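Local coordinates for protein peroxinectin A (Dictyostelium discoideum, PDB 6ERC) that uses hydrogen peroxide at a bound haem to oxidise phenolic donors, with peroxidase activity toward iodide and thiocyanate as well, at residues 23-28 with 122-127; 82-87 with 295-300; 142-147 with 289-294. All blocks are in the same frame, centred on the assembly; numbering follows the deposited sequence.

Contact 1 of 3, residues 23-28 with 122-127. With BMA (beta-D-mannopyranose), chain H.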
loop_
_atom_site.group_PDB
_atom_site.type_symbol
_atom_site.label_atom_id
_atom_site.label_comp_id
_atom_site.label_asym_id
_atom_site.label_seq_id
_atom_site.Cartn_x
_atom_site.Cartn_y
_atom_site.Cartn_z
ATOM N N PHE A 23 -4.448 12.956 -9.085
ATOM C CA PHE A 23 -5.429 13.951 -8.644
ATOM C C PHE A 23 -6.756 13.806 -9.385
ATOM O O PHE A 23 -7.385 14.795 -9.763
ATOM C CB PHE A 23 -4.875 15.374 -8.798
ATOM C CG PHE A 23 -3.575 15.602 -8.083
ATOM C CD1 PHE A 23 -3.430 15.257 -6.749
ATOM C CD2 PHE A 23 -2.492 16.153 -8.750
ATOM C CE1 PHE A 23 -2.230 15.465 -6.092
ATOM C CE2 PHE A 23 -1.292 16.361 -8.097
ATOM C CZ PHE A 23 -1.160 16.017 -6.769
ATOM N N THR A 24 -7.193 12.564 -9.587
ATOM C CA THR A 24 -8.477 12.311 -10.231
ATOM C C THR A 24 -9.377 11.474 -9.326
ATOM O O THR A 24 -8.881 10.665 -8.529
ATOM C CB THR A 24 -8.301 11.582 -11.571
ATOM O OG1 THR A 24 -7.624 10.339 -11.361
ATOM C CG2 THR A 24 -7.513 12.438 -12.552
ATOM N N PRO A 25 -10.698 11.655 -9.407
ATOM C CA PRO A 25 -11.599 10.914 -8.513
ATOM C C PRO A 25 -11.389 9.412 -8.621
ATOM O O PRO A 25 -11.028 8.877 -9.676
ATOM C CB PRO A 25 -13.006 11.307 -8.992
ATOM C CG PRO A 25 -12.844 12.500 -9.896
ATOM C CD PRO A 25 -11.378 12.742 -10.136
ATOM N N PHE A 26 -11.591 8.735 -7.491
ATOM C CA PHE A 26 -11.572 7.278 -7.475
ATOM C C PHE A 26 -12.767 6.717 -8.241
ATOM O O PHE A 26 -13.739 7.419 -8.544
ATOM C CB PHE A 26 -11.593 6.738 -6.039
ATOM C CG PHE A 26 -10.278 6.842 -5.326
ATOM C CD1 PHE A 26 -9.258 5.941 -5.585
ATOM C CD2 PHE A 26 -10.070 7.818 -4.362
ATOM C CE1 PHE A 26 -8.052 6.025 -4.914
ATOM C CE2 PHE A 26 -8.866 7.905 -3.688
ATOM C CZ PHE A 26 -7.857 7.006 -3.965
ATOM N N ILE A 27 -12.684 5.431 -8.540
ATOM C CA ILE A 27 -13.791 4.693 -9.131
ATOM C C ILE A 27 -14.588 4.032 -8.010
ATOM O O ILE A 27 -14.090 3.823 -6.902
ATOM C CB ILE A 27 -13.279 3.647 -10.158
ATOM C CG1 ILE A 27 -12.582 4.340 -11.332
ATOM C CG2 ILE A 27 -14.402 2.762 -10.683
ATOM C CD1 ILE A 27 -13.485 5.256 -12.150
ATOM N N ARG A 28 -15.849 3.716 -8.295
ATOM C CA ARG A 28 -16.714 3.003 -7.365
ATOM C C ARG A 28 -17.183 1.706 -8.006
ATOM O O ARG A 28 -17.696 1.713 -9.129
ATOM C CB ARG A 28 -17.926 3.854 -6.968
ATOM C CG ARG A 28 -17.595 5.103 -6.170
ATOM C CD ARG A 28 -17.463 4.819 -4.682
ATOM N NE ARG A 28 -17.204 6.047 -3.936
ATOM C CZ ARG A 28 -17.059 6.116 -2.617
ATOM N NH1 ARG A 28 -17.148 5.023 -1.872
ATOM N NH2 ARG A 28 -16.822 7.285 -2.042
ATOM N N THR A 122 -13.896 16.078 -4.216
ATOM C CA THR A 122 -14.274 17.050 -5.224
ATOM C C THR A 122 -15.695 16.748 -5.677
ATOM O O THR A 122 -16.150 15.600 -5.639
ATOM C CB THR A 122 -13.306 17.019 -6.429
ATOM O OG1 THR A 122 -13.427 18.239 -7.165
ATOM C CG2 THR A 122 -13.618 15.821 -7.365
ATOM N N GLU A 123 -16.386 17.798 -6.103
ATOM C CA GLU A 123 -17.743 17.649 -6.601
ATOM C C GLU A 123 -17.732 16.871 -7.914
ATOM O O GLU A 123 -16.857 17.050 -8.757
ATOM C CB GLU A 123 -18.401 19.032 -6.784
ATOM C CG GLU A 123 -19.876 18.968 -7.108
ATOM C CD GLU A 123 -20.520 20.343 -7.081
ATOM O OE1 GLU A 123 -19.982 21.244 -6.396
ATOM O OE2 GLU A 123 -21.561 20.529 -7.743
ATOM N N VAL A 124 -18.709 15.987 -8.075
ATOM C CA VAL A 124 -18.834 15.168 -9.280
ATOM C C VAL A 124 -20.277 15.225 -9.759
ATOM O O VAL A 124 -21.189 15.640 -9.020
ATOM C CB VAL A 124 -18.394 13.706 -9.029
ATOM C CG1 VAL A 124 -16.913 13.654 -8.698
ATOM C CG2 VAL A 124 -19.231 13.051 -7.928
ATOM N N PRO A 125 -20.513 14.831 -11.012
ATOM C CA PRO A 125 -21.885 14.792 -11.522
ATOM C C PRO A 125 -22.687 13.715 -10.817
ATOM O O PRO A 125 -22.178 12.628 -10.530
ATOM C CB PRO A 125 -21.705 14.473 -13.011
ATOM C CG PRO A 125 -20.291 14.787 -13.317
ATOM C CD PRO A 125 -19.532 14.524 -12.062
ATOM N N CYS A 126 -23.954 14.025 -10.541
ATOM C CA CYS A 126 -24.821 13.090 -9.841
ATOM C C CYS A 126 -25.438 12.047 -10.763
ATOM O O CYS A 126 -25.937 11.029 -10.271
ATOM C CB CYS A 126 -25.941 13.844 -9.121
ATOM S SG CYS A 126 -25.425 14.720 -7.627
ATOM N N ASP A 127 -25.425 12.275 -12.072
ATOM C CA ASP A 127 -25.973 11.332 -13.040
ATOM C C ASP A 127 -24.864 10.667 -13.851
ATOM O O ASP A 127 -24.998 10.455 -15.057
ATOM C CB ASP A 127 -26.975 12.024 -13.963
ATOM C CG ASP A 127 -26.362 13.171 -14.743
ATOM O OD1 ASP A 127 -25.129 13.366 -14.661
ATOM O OD2 ASP A 127 -27.117 13.883 -15.439
HETATM C C1 BMA H . -12.604 19.541 -6.845
HETATM C C2 BMA H . -11.380 20.264 -6.191
HETATM C C3 BMA H . -10.156 20.148 -7.132
HETATM C C4 BMA H . -10.577 20.286 -8.624
HETATM C C5 BMA H . -11.965 20.946 -8.688
HETATM C C6 BMA H . -12.432 21.269 -10.098
HETATM O O2 BMA H . -11.012 19.650 -4.963
HETATM O O3 BMA H . -9.461 18.935 -6.921
HETATM O O4 BMA H . -9.650 21.102 -9.322
HETATM O O5 BMA H . -12.916 20.031 -8.130
HETATM O O6 BMA H . -12.992 22.597 -10.134
#

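Contact 2 of 3, residues 82-87 with 295-300. With NA (sodium ion), chain K; HEM (protoporphyrin IX containing Fe), chain F.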
loop_
_atom_site.group_PDB
_atom_site.type_symbol
_atom_site.label_atom_id
_atom_site.label_comp_id
_atom_site.label_asym_id
_atom_site.label_seq_id
_atom_site.Cartn_x
_atom_site.Cartn_y
_atom_site.Cartn_z
ATOM N N ASN A 82 2.501 2.496 -5.293
ATOM C CA ASN A 82 2.555 2.734 -6.728
ATOM C C ASN A 82 1.193 3.050 -7.330
ATOM O O ASN A 82 1.112 3.282 -8.541
ATOM C CB ASN A 82 3.137 1.511 -7.452
ATOM C CG ASN A 82 4.650 1.513 -7.490
ATOM O OD1 ASN A 82 5.258 2.143 -8.357
ATOM N ND2 ASN A 82 5.268 0.796 -6.559
ATOM N N MET A 83 0.128 3.073 -6.529
ATOM C CA MET A 83 -1.217 3.073 -7.096
ATOM C C MET A 83 -2.163 4.102 -6.489
ATOM O O MET A 83 -2.928 4.721 -7.229
ATOM C CB MET A 83 -1.822 1.669 -6.947
ATOM C CG MET A 83 -1.057 0.585 -7.687
ATOM S SD MET A 83 -1.773 -1.060 -7.491
ATOM C CE MET A 83 -3.355 -0.838 -8.287
ATOM N N ALA A 84 -2.151 4.290 -5.171
ATOM C CA ALA A 84 -3.195 5.089 -4.540
ATOM C C ALA A 84 -2.662 5.862 -3.343
ATOM O O ALA A 84 -1.834 5.359 -2.581
ATOM C CB ALA A 84 -4.361 4.200 -4.093
ATOM N N LEU A 85 -3.162 7.087 -3.180
ATOM C CA LEU A 85 -2.924 7.879 -1.979
ATOM C C LEU A 85 -4.184 8.671 -1.668
ATOM O O LEU A 85 -4.637 9.468 -2.494
ATOM C CB LEU A 85 -1.738 8.831 -2.149
ATOM C CG LEU A 85 -1.480 9.747 -0.947
ATOM C CD1 LEU A 85 -0.947 8.946 0.229
ATOM C CD2 LEU A 85 -0.532 10.875 -1.306
ATOM N N SER A 86 -4.740 8.460 -0.475
ATOM C CA SER A 86 -5.916 9.205 -0.027
ATOM C C SER A 86 -5.435 10.396 0.797
ATOM O O SER A 86 -5.475 10.405 2.028
ATOM C CB SER A 86 -6.849 8.299 0.765
ATOM O OG SER A 86 -7.325 7.240 -0.046
ATOM N N LYS A 87 -4.969 11.418 0.093
ATOM C CA LYS A 87 -4.373 12.574 0.755
ATOM C C LYS A 87 -5.456 13.382 1.461
ATOM O O LYS A 87 -6.416 13.808 0.807
ATOM C CB LYS A 87 -3.634 13.440 -0.259
ATOM C CG LYS A 87 -2.725 14.494 0.368
ATOM C CD LYS A 87 -1.904 15.229 -0.689
ATOM C CE LYS A 87 -1.064 16.347 -0.085
ATOM N NZ LYS A 87 -0.031 15.827 0.854
ATOM N N GLU A 295 -13.197 1.134 -3.229
ATOM C CA GLU A 295 -13.263 -0.014 -2.334
ATOM C C GLU A 295 -11.934 -0.753 -2.273
ATOM O O GLU A 295 -11.602 -1.338 -1.237
ATOM C CB GLU A 295 -14.373 -0.968 -2.776
ATOM C CG GLU A 295 -15.770 -0.355 -2.793
ATOM C CD GLU A 295 -16.025 0.495 -4.029
ATOM O OE1 GLU A 295 -15.063 0.767 -4.777
ATOM O OE2 GLU A 295 -17.191 0.886 -4.251
ATOM N N PHE A 296 -11.168 -0.738 -3.366
ATOM C CA PHE A 296 -9.884 -1.434 -3.394
ATOM C C PHE A 296 -8.924 -0.845 -2.370
ATOM O O PHE A 296 -8.431 -1.547 -1.481
ATOM C CB PHE A 296 -9.286 -1.361 -4.802
ATOM C CG PHE A 296 -7.887 -1.917 -4.905
ATOM C CD1 PHE A 296 -7.674 -3.275 -5.082
ATOM C CD2 PHE A 296 -6.785 -1.077 -4.840
ATOM C CE1 PHE A 296 -6.388 -3.788 -5.181
ATOM C CE2 PHE A 296 -5.495 -1.586 -4.941
ATOM C CZ PHE A 296 -5.300 -2.941 -5.111
ATOM N N THR A 297 -8.650 0.454 -2.477
ATOM C CA THR A 297 -7.664 1.070 -1.600
ATOM C C THR A 297 -8.210 1.304 -0.197
ATOM O O THR A 297 -7.461 1.190 0.779
ATOM C CB THR A 297 -7.174 2.388 -2.209
ATOM O OG1 THR A 297 -6.077 2.892 -1.442
ATOM C CG2 THR A 297 -8.277 3.434 -2.247
ATOM N N THR A 298 -9.500 1.615 -0.071
ATOM C CA THR A 298 -10.062 1.927 1.238
ATOM C C THR A 298 -10.353 0.669 2.049
ATOM O O THR A 298 -10.167 0.663 3.270
ATOM C CB THR A 298 -11.341 2.750 1.077
ATOM O OG1 THR A 298 -11.099 3.855 0.196
ATOM C CG2 THR A 298 -11.810 3.276 2.426
ATOM N N THR A 299 -10.804 -0.404 1.394
ATOM C CA THR A 299 -11.326 -1.572 2.101
ATOM C C THR A 299 -10.509 -2.826 1.819
ATOM O O THR A 299 -9.850 -3.336 2.728
ATOM C CB THR A 299 -12.795 -1.779 1.727
ATOM O OG1 THR A 299 -13.489 -0.525 1.786
ATOM C CG2 THR A 299 -13.456 -2.768 2.681
ATOM N N ALA A 300 -10.533 -3.347 0.592
ATOM C CA ALA A 300 -10.004 -4.683 0.333
ATOM C C ALA A 300 -8.505 -4.758 0.605
ATOM O O ALA A 300 -8.044 -5.594 1.388
ATOM C CB ALA A 300 -10.312 -5.091 -1.107
HETATM NA NA NA K . 1.583 5.189 -9.990
HETATM C CHA HEM F . -2.851 3.132 4.190
HETATM C CHB HEM F . 0.541 2.454 7.569
HETATM C CHC HEM F . 1.436 -1.970 5.753
HETATM C CHD HEM F . -2.129 -1.368 2.531
HETATM C C1A HEM F . -2.055 3.302 5.296
HETATM C C2A HEM F . -2.122 4.405 6.221
HETATM C C3A HEM F . -1.189 4.225 7.160
HETATM C C4A HEM F . -0.495 2.995 6.852
HETATM C CMA HEM F . -0.881 5.150 8.359
HETATM C CAA HEM F . -3.125 5.566 6.116
HETATM C CBA HEM F . -4.079 5.431 7.294
HETATM C CGA HEM F . -5.379 6.125 6.984
HETATM O O1A HEM F . -6.085 5.697 6.034
HETATM O O2A HEM F . -5.719 7.103 7.696
HETATM C C1B HEM F . 1.083 1.210 7.350
HETATM C C2B HEM F . 2.173 0.642 8.103
HETATM C C3B HEM F . 2.431 -0.579 7.604
HETATM C C4B HEM F . 1.502 -0.820 6.518
HETATM C CMB HEM F . 2.865 1.393 9.259
HETATM C CAB HEM F . 3.488 -1.620 8.041
HETATM C CBB HEM F . 4.294 -1.448 9.093
HETATM C C1C HEM F . 0.547 -2.206 4.727
HETATM C C2C HEM F . 0.455 -3.414 3.926
HETATM C C3C HEM F . -0.539 -3.241 3.028
HETATM C C4C HEM F . -1.090 -1.922 3.247
HETATM C CMC HEM F . 1.385 -4.623 4.165
HETATM C CAC HEM F . -1.120 -4.151 1.913
HETATM C CBC HEM F . -0.693 -5.376 1.601
HETATM C C1D HEM F . -2.602 -0.085 2.671
HETATM C C2D HEM F . -3.581 0.554 1.822
HETATM C C3D HEM F . -3.781 1.788 2.293
HETATM C C4D HEM F . -2.927 1.983 3.439
HETATM C CMD HEM F . -4.273 -0.115 0.618
HETATM C CAD HEM F . -4.713 2.874 1.728
HETATM C CBD HEM F . -3.958 3.482 0.549
HETATM C CGD HEM F . -4.259 4.954 0.409
HETATM O O1D HEM F . -3.590 5.767 1.098
HETATM O O2D HEM F . -5.155 5.330 -0.389
HETATM N NA HEM F . -1.049 2.458 5.710
HETATM N NB HEM F . 0.696 0.295 6.391
HETATM N NC HEM F . -0.410 -1.319 4.281
HETATM N ND HEM F . -2.224 0.816 3.645
HETATM FE FE HEM F . -0.746 0.579 4.964
#

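Contact 3 of 3, residues 142-147 with 289-294. With NA (sodium ion), chain K.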
loop_
_atom_site.group_PDB
_atom_site.type_symbol
_atom_site.label_atom_id
_atom_site.label_comp_id
_atom_site.label_asym_id
_atom_site.label_seq_id
_atom_site.Cartn_x
_atom_site.Cartn_y
_atom_site.Cartn_z
ATOM N N GLN A 142 -13.983 10.921 -3.699
ATOM C CA GLN A 142 -12.652 11.105 -3.147
ATOM C C GLN A 142 -11.602 11.151 -4.253
ATOM O O GLN A 142 -11.774 10.585 -5.341
ATOM C CB GLN A 142 -12.312 9.994 -2.144
ATOM C CG GLN A 142 -12.885 10.204 -0.741
ATOM C CD GLN A 142 -14.381 9.953 -0.666
ATOM O OE1 GLN A 142 -14.899 9.023 -1.282
ATOM N NE2 GLN A 142 -15.081 10.785 0.093
ATOM N N ILE A 143 -10.505 11.852 -3.965
ATOM C CA ILE A 143 -9.463 12.155 -4.952
ATOM C C ILE A 143 -8.247 11.280 -4.684
ATOM O O ILE A 143 -7.743 11.227 -3.554
ATOM C CB ILE A 143 -9.081 13.655 -4.937
ATOM C CG1 ILE A 143 -10.181 14.515 -5.614
ATOM C CG2 ILE A 143 -7.714 13.858 -5.623
ATOM C CD1 ILE A 143 -9.987 14.741 -7.120
ATOM N N ASN A 144 -7.785 10.596 -5.725
ATOM C CA ASN A 144 -6.541 9.835 -5.665
ATOM C C ASN A 144 -5.374 10.778 -5.940
ATOM O O ASN A 144 -5.180 11.228 -7.076
ATOM C CB ASN A 144 -6.543 8.679 -6.670
ATOM C CG ASN A 144 -5.350 7.759 -6.501
ATOM O OD1 ASN A 144 -4.523 7.957 -5.609
ATOM N ND2 ASN A 144 -5.259 6.747 -7.340
ATOM N N SER A 145 -4.595 11.076 -4.906
ATOM C CA SER A 145 -3.429 11.946 -5.046
ATOM C C SER A 145 -2.192 11.189 -5.520
ATOM O O SER A 145 -1.081 11.431 -5.040
ATOM C CB SER A 145 -3.163 12.659 -3.721
ATOM O OG SER A 145 -4.199 13.580 -3.425
ATOM N N LEU A 146 -2.365 10.272 -6.467
ATOM C CA LEU A 146 -1.271 9.470 -6.987
ATOM C C LEU A 146 -1.716 8.855 -8.305
ATOM O O LEU A 146 -2.904 8.593 -8.509
ATOM C CB LEU A 146 -0.860 8.375 -5.999
ATOM C CG LEU A 146 0.629 8.054 -5.905
ATOM C CD1 LEU A 146 1.379 9.169 -5.193
ATOM C CD2 LEU A 146 0.834 6.733 -5.191
ATOM N N GLY A 147 -0.755 8.633 -9.199
ATOM C CA GLY A 147 -1.052 7.985 -10.461
ATOM C C GLY A 147 -1.533 6.562 -10.258
ATOM O O GLY A 147 -0.929 5.800 -9.499
ATOM N N ASN A 289 -10.662 1.200 -17.878
ATOM C CA ASN A 289 -10.176 2.278 -17.027
ATOM C C ASN A 289 -9.326 1.681 -15.913
ATOM O O ASN A 289 -9.816 0.872 -15.117
ATOM C CB ASN A 289 -11.341 3.081 -16.448
ATOM C CG ASN A 289 -10.882 4.290 -15.656
ATOM O OD1 ASN A 289 -9.692 4.587 -15.585
ATOM N ND2 ASN A 289 -11.830 5.002 -15.064
ATOM N N ALA A 290 -8.054 2.074 -15.864
ATOM C CA ALA A 290 -7.127 1.574 -14.858
ATOM C C ALA A 290 -7.238 2.302 -13.525
ATOM O O ALA A 290 -6.573 1.897 -12.565
ATOM C CB ALA A 290 -5.691 1.686 -15.375
ATOM N N GLN A 291 -8.049 3.358 -13.444
ATOM C CA GLN A 291 -8.182 4.126 -12.214
ATOM C C GLN A 291 -8.517 3.209 -11.043
ATOM O O GLN A 291 -9.265 2.240 -11.188
ATOM C CB GLN A 291 -9.269 5.191 -12.380
ATOM C CG GLN A 291 -9.415 6.145 -11.202
ATOM C CD GLN A 291 -8.325 7.193 -11.155
ATOM O OE1 GLN A 291 -7.833 7.643 -12.190
ATOM N NE2 GLN A 291 -7.942 7.594 -9.949
ATOM N N VAL A 292 -7.950 3.521 -9.876
ATOM C CA VAL A 292 -8.172 2.698 -8.693
ATOM C C VAL A 292 -9.606 2.870 -8.207
ATOM O O VAL A 292 -10.184 3.963 -8.278
ATOM C CB VAL A 292 -7.165 3.062 -7.589
ATOM C CG1 VAL A 292 -7.469 2.293 -6.298
ATOM C CG2 VAL A 292 -5.742 2.786 -8.052
ATOM N N SER A 293 -10.188 1.786 -7.704
ATOM C CA SER A 293 -11.526 1.834 -7.138
ATOM C C SER A 293 -11.460 2.230 -5.670
ATOM O O SER A 293 -10.510 1.902 -4.955
ATOM C CB SER A 293 -12.228 0.483 -7.271
ATOM O OG SER A 293 -11.637 -0.476 -6.412
ATOM N N ASN A 294 -12.497 2.940 -5.224
ATOM C CA ASN A 294 -12.537 3.402 -3.843
ATOM C C ASN A 294 -12.543 2.237 -2.867
ATOM O O ASN A 294 -11.945 2.326 -1.788
ATOM C CB ASN A 294 -13.765 4.285 -3.629
ATOM C CG ASN A 294 -13.559 5.310 -2.542
ATOM O OD1 ASN A 294 -13.169 4.977 -1.422
ATOM N ND2 ASN A 294 -13.805 6.574 -2.870
HETATM NA NA NA K . 1.583 5.189 -9.990
HETATM O O HOH W 1 -4.897 8.620 -9.960
#

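Contact 1 of 3, residues 23-28 with 122-127
T122, whose methyl group rests on the ring of P25, also carries a sugar: its OG1 is covalently joined to C1 of a mannose at 1.6 Å, a site of O-linked glycosylation. The torsion of T122 separates the two tasks. OG1 stands anti to the backbone N (chi1 -161°) and leads into the mannose, while CG2 takes the remaining position between N and the carbonyl carbon and meets the proline. CG2 of T122 comes to 4.2 Å from CG of P25. Two residues further along the same strand, V124 points its side chain the same way and brings CG1 within 4.4 Å of that same P25 CG. The outermost carbon of the proline ring is thus touched by two methyl groups, with no hydrogen bond between the segments. The contact is small, burying 78 Å² in all, and the nearest backbones, at P25 and T122, keep their CA atoms 7.5 Å apart.

Two residues before the proline, F23 has a positive phi (66°), a conformation more usual for glycine. F23 and T24 together face N144, which makes a G1 beta bulge at the start of the short edge strand. The mannose has a further partner in R120 NH2, and C126 is tied to C139 by a disulfide. In the four-stranded antiparallel sheet, strand 139-144 lies between strands 24-25 and 113-124, with E141 touching both P25 and V124; beyond the edge strand, F26 turns onto helix 294-300.

Contact 2 of 3, residues 82-87 with 295-300
The irregular loop 82-87 runs past one side of helix 295-300, coming closest where the CA atoms of A84 and T297 are 6.7 Å apart, and the helix widens here into a pi-type turn in which E295 O accepts from both T299 N and A300 N. At this approach the methyl of A84 sits 3.4 Å from OG1 of T297. That hydroxyl is anti to its own backbone N (chi1 -172°), which carries it along the side of the helix facing the loop, where it donates to O2D of a haem propionate at 2.8 Å. S86 reaches the same oxygen from the loop, with OG 2.9 Å from O2D, and its backbone N makes a weak bond to O1D of the same carboxylate. One propionate is therefore gripped by both segments at once, and two hydroxyls converge on a single oxygen; between two buried residues, its negative charge is probably eased by these donors. Arginines also hydrogen-bond the haem, R213, R302, R382 and R386 among them.

One residue earlier in each segment, the contact is apolar. M83, bent at its last torsion, brings CE to 4.0 Å from CE2 of F296; the two side chains cross at about a right angle and the methyl approaches the ring obliquely. Helix 452-467 covers this pair, F462 touching M83 and Q461 touching F296.

N82 starts the loop by giving its carbonyl O to a sodium ion at 2.4 Å, beside ligands from G147, Y149, D151 and N153. It directly follows H81, the predicted proton acceptor. A cation site built from the residue after the distal histidine is characteristic of animal haem peroxidases; in the mammalian enzymes the ion is calcium.

Contact 3 of 3, residues 142-147 with 289-294
A single hydrogen bond joins the side chains of Q142 and N294 directly. ND2 of N294 donates to OE1 of Q142 at 3.1 Å, reaching a lone pair in the carbonyl plane. The N-H is bent off the line (138°), with the acceptor tilted out of the N294 amide plane; the two amide planes stand 81° apart. The other end of the N294 amide, OD1, is taken by H390 ND1.

A second link passes through water. It accepts from NE2 of Q291 at 3.2 Å and donates to L146 O, at a distance short enough to be doubtful. OE1 of the same glutamine is held by T24 OG1, fixing the amide from both ends.

These bonds tie the end of strand 139-144, in the four-stranded antiparallel sheet, and the turn after it to the start of helix 294-300 and the loop leading into it. Within that loop, N289 forms an Asx turn, its OD1 accepting from Q291 N at 3.0 Å from well above the carbonyl plane, and S293 is the N-cap, its OG taking F296 N.

Van der Waals contact fills in around N144. With CG anti to the backbone N (chi1 -172°), its amide is carried out toward V292 and Q291. The N144 and Q291 side chains slide past each other in opposite directions, their amides nearly perpendicular, with CB of N144 3.7 Å from NE2 of Q291. V292 crosses N144 at about a right angle and brings CG2 to 4.1 Å from ND2 of N144. The polar atoms of this buried asparagine are spent on the haem-side loop, where OD1 accepts from L85 N and ND2 donates to M83 O.

Metal coordination comes at the end of the first segment, where G147 O binds the sodium ion at 2.6 Å.

Overall arrangement
Contacts 2 and 3 are buried, with centres 7 Å apart, whereas contact 1 lies further out, about 22 Å from the centre of the chain. The chemistry follows: contact 1 is a few carbon contacts beside a glycan, contact 3 is made largely by amides and a water, and contact 2 combines packing with hydrogen bonds to a haem propionate. Contacts 1 and 3 share the four-stranded sheet, contacts 2 and 3 share helix 294-300 and the sodium ion. Segment 23-28 bridges all three, since I27 has a backbone hydrogen bond with N294, and F26 CE1 packs 3.7 Å from T297 CG2.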